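PDB 4PYS: beta-N-acetylhexosaminidase from Bacteroides fragilis, which probably hydrolyses terminal, non-reducing N-acetylhexosamine residues from glycans, as other glycoside hydrolase family 20 enzymes do. Local coordinates for residues 133-138 with 162-167. Residues are numbered along the deposited sequence; the frame is centred on the assembly and turned at random.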
loop_
_atom_site.group_PDB
_atom_site.type_symbol
_atom_site.label_atom_id
_atom_site.label_comp_id
_atom_site.label_asym_id
_atom_site.label_seq_id
_atom_site.Cartn_x
_atom_site.Cartn_y
_atom_site.Cartn_z
ATOM N N ARG A 133 -6.609 -0.209 3.590
ATOM C CA ARG A 133 -6.671 -0.608 2.176
ATOM C C ARG A 133 -5.339 -0.216 1.550
ATOM O O ARG A 133 -5.118 0.968 1.266
ATOM C CB ARG A 133 -7.840 0.120 1.474
ATOM C CG ARG A 133 -9.203 -0.130 2.177
ATOM C CD ARG A 133 -10.395 0.574 1.503
ATOM N NE ARG A 133 -10.124 1.998 1.310
ATOM C CZ ARG A 133 -10.167 2.923 2.270
ATOM N NH1 ARG A 133 -10.476 2.602 3.533
ATOM N NH2 ARG A 133 -9.888 4.192 1.960
ATOM N N SER A 134 -4.431 -1.180 1.354
ATOM C CA SER A 134 -3.061 -0.808 0.948
ATOM C C SER A 134 -2.543 -1.555 -0.265
ATOM O O SER A 134 -3.011 -2.651 -0.594
ATOM C CB SER A 134 -2.050 -1.012 2.087
ATOM O OG SER A 134 -1.918 -2.391 2.395
ATOM N N PHE A 135 -1.558 -0.935 -0.917
ATOM C CA PHE A 135 -0.801 -1.577 -1.984
ATOM C C PHE A 135 0.659 -1.444 -1.597
ATOM O O PHE A 135 1.090 -0.364 -1.199
ATOM C CB PHE A 135 -1.013 -0.864 -3.317
ATOM C CG PHE A 135 -0.093 -1.349 -4.406
ATOM C CD1 PHE A 135 -0.253 -2.620 -4.936
ATOM C CD2 PHE A 135 0.931 -0.542 -4.888
ATOM C CE1 PHE A 135 0.581 -3.087 -5.951
ATOM C CE2 PHE A 135 1.786 -1.007 -5.908
ATOM C CZ PHE A 135 1.611 -2.281 -6.427
HETATM N N MSE A 136 1.402 -2.541 -1.701
HETATM C CA MSE A 136 2.835 -2.535 -1.405
HETATM C C MSE A 136 3.672 -2.712 -2.661
HETATM O O MSE A 136 3.385 -3.583 -3.488
HETATM C CB MSE A 136 3.185 -3.679 -0.453
HETATM C CG MSE A 136 4.635 -3.586 0.051
HETATM SE SE MSE A 136 5.409 -5.322 0.438
HETATM C CE MSE A 136 5.931 -5.793 -1.366
ATOM N N LEU A 137 4.725 -1.906 -2.801
ATOM C CA LEU A 137 5.673 -2.091 -3.902
ATOM C C LEU A 137 7.038 -2.405 -3.321
ATOM O O LEU A 137 7.481 -1.745 -2.377
ATOM C CB LEU A 137 5.749 -0.838 -4.785
ATOM C CG LEU A 137 6.692 -0.945 -5.994
ATOM C CD1 LEU A 137 6.259 -2.055 -6.937
ATOM C CD2 LEU A 137 6.753 0.383 -6.727
ATOM N N ASP A 138 7.678 -3.427 -3.879
ATOM C CA ASP A 138 9.018 -3.850 -3.482
ATOM C C ASP A 138 10.031 -2.988 -4.222
ATOM O O ASP A 138 10.331 -3.237 -5.395
ATOM C CB ASP A 138 9.191 -5.329 -3.849
ATOM C CG ASP A 138 10.562 -5.895 -3.509
ATOM O OD1 ASP A 138 11.472 -5.183 -3.004
ATOM O OD2 ASP A 138 10.727 -7.101 -3.773
ATOM N N ASN A 162 -5.961 3.697 0.810
ATOM C CA ASN A 162 -5.476 4.781 1.654
ATOM C C ASN A 162 -4.046 4.658 2.150
ATOM O O ASN A 162 -3.545 5.588 2.788
ATOM C CB ASN A 162 -6.421 5.083 2.835
ATOM C CG ASN A 162 -6.774 3.853 3.663
ATOM O OD1 ASN A 162 -6.294 2.745 3.413
ATOM N ND2 ASN A 162 -7.629 4.058 4.680
ATOM N N TYR A 163 -3.381 3.541 1.864
ATOM C CA TYR A 163 -1.977 3.403 2.257
ATOM C C TYR A 163 -1.149 2.882 1.104
ATOM O O TYR A 163 -1.573 1.994 0.373
ATOM C CB TYR A 163 -1.799 2.443 3.444
ATOM C CG TYR A 163 -2.433 2.905 4.731
ATOM C CD1 TYR A 163 -1.772 3.781 5.587
ATOM C CD2 TYR A 163 -3.695 2.461 5.093
ATOM C CE1 TYR A 163 -2.362 4.202 6.782
ATOM C CE2 TYR A 163 -4.297 2.885 6.279
ATOM C CZ TYR A 163 -3.629 3.750 7.110
ATOM O OH TYR A 163 -4.233 4.156 8.286
ATOM N N PHE A 164 0.054 3.424 0.967
ATOM C CA PHE A 164 1.028 2.878 0.037
ATOM C C PHE A 164 2.160 2.361 0.908
ATOM O O PHE A 164 2.819 3.133 1.613
ATOM C CB PHE A 164 1.537 3.960 -0.919
ATOM C CG PHE A 164 2.659 3.502 -1.829
ATOM C CD1 PHE A 164 2.393 2.708 -2.942
ATOM C CD2 PHE A 164 3.971 3.887 -1.580
ATOM C CE1 PHE A 164 3.428 2.290 -3.789
ATOM C CE2 PHE A 164 5.022 3.468 -2.412
ATOM C CZ PHE A 164 4.748 2.674 -3.519
ATOM N N HIS A 165 2.363 1.050 0.876
ATOM C CA HIS A 165 3.366 0.390 1.715
ATOM C C HIS A 165 4.641 0.304 0.883
ATOM O O HIS A 165 4.658 -0.337 -0.166
ATOM C CB HIS A 165 2.789 -0.987 2.081
ATOM C CG HIS A 165 3.724 -1.905 2.798
ATOM N ND1 HIS A 165 3.352 -3.181 3.167
ATOM C CD2 HIS A 165 5.009 -1.758 3.208
ATOM C CE1 HIS A 165 4.364 -3.785 3.761
ATOM N NE2 HIS A 165 5.382 -2.940 3.806
ATOM N N TRP A 166 5.694 0.990 1.323
ATOM C CA TRP A 166 6.897 1.144 0.513
ATOM C C TRP A 166 8.010 0.274 1.103
ATOM O O TRP A 166 8.582 0.608 2.136
ATOM C CB TRP A 166 7.326 2.621 0.504
ATOM C CG TRP A 166 8.206 3.020 -0.651
ATOM C CD1 TRP A 166 8.604 2.236 -1.699
ATOM C CD2 TRP A 166 8.788 4.313 -0.870
ATOM N NE1 TRP A 166 9.408 2.970 -2.556
ATOM C CE2 TRP A 166 9.530 4.246 -2.068
ATOM C CE3 TRP A 166 8.760 5.518 -0.161
ATOM C CZ2 TRP A 166 10.251 5.343 -2.573
ATOM C CZ3 TRP A 166 9.463 6.611 -0.665
ATOM C CH2 TRP A 166 10.207 6.510 -1.855
ATOM N N HIS A 167 8.279 -0.856 0.457
ATOM C CA HIS A 167 9.246 -1.830 0.945
ATOM C C HIS A 167 10.601 -1.346 0.450
ATOM O O HIS A 167 10.960 -1.569 -0.706
ATOM C CB HIS A 167 8.895 -3.219 0.383
ATOM C CG HIS A 167 9.742 -4.337 0.918
ATOM N ND1 HIS A 167 9.449 -5.005 2.089
ATOM C CD2 HIS A 167 10.860 -4.922 0.424
ATOM C CE1 HIS A 167 10.362 -5.938 2.305
ATOM N NE2 HIS A 167 11.231 -5.907 1.308
HETATM O O HOH W 1 0.609 -3.468 2.137
#
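R133 meets N162 through both backbone and side chain where the two parallel strands come together. Its N-H reaches the side-chain oxygen of N162 (N to OD1 3.0 Å), and its carbonyl takes two N-H groups at once, from N162 and Y163. CG of N162 sits between its own backbone N and carbonyl carbon (chi1 52°), and this brings the amide up to R133; the amide carbon lies over one face of the guanidinium, the two planes 34° apart. ND2 bonds to the carbonyl of K131, R133 NE to that of K160, and R133 NH1 forms a salt bridge with E78. Next, S134 packs CB to CB on Y163 at 3.7 Å, and a water in the plane of the imidazole, at its edge, bridges S134 OG and H165 ND1. F135 ties the strands with both backbone groups, its N to Y163 O and its O to H165 N (2.8 Å); F164 CE1 meets the edge of its ring, 3.9 Å from CD2. The selenomethionine M136 runs alongside H165: CG makes a CH-pi contact over the imidazole face, 3.4 Å from its centroid, and SE, 4.0 Å from the same centroid, adds a selenium counterpart of the Met-aromatic contact. H165 NE2 and H167 ND1 are both hydrogen-bonded to E223 OE1, and H167 NE2 to E170. L137 sets CB against F164 CZ and exchanges backbone bonds with H165 and H167. D138 OD1 lies 3.5 Å from H167 CD2, carboxylate and ring planes nearly perpendicular (83°), and accepts the N-H of G140, while OD2 forms a salt bridge with R141. These are neighbouring strands of a beta-alpha-beta unit in the catalytic TIM barrel. F135, L137, F164 and W166 face helix 146-158, the crossover; S134, M136, D138, Y163, H165 and H167 lie on the opposite face, the barrel interior. Strand 428-435 flanks 133-138, and strand 219-223 continues the sheet beyond 163-170.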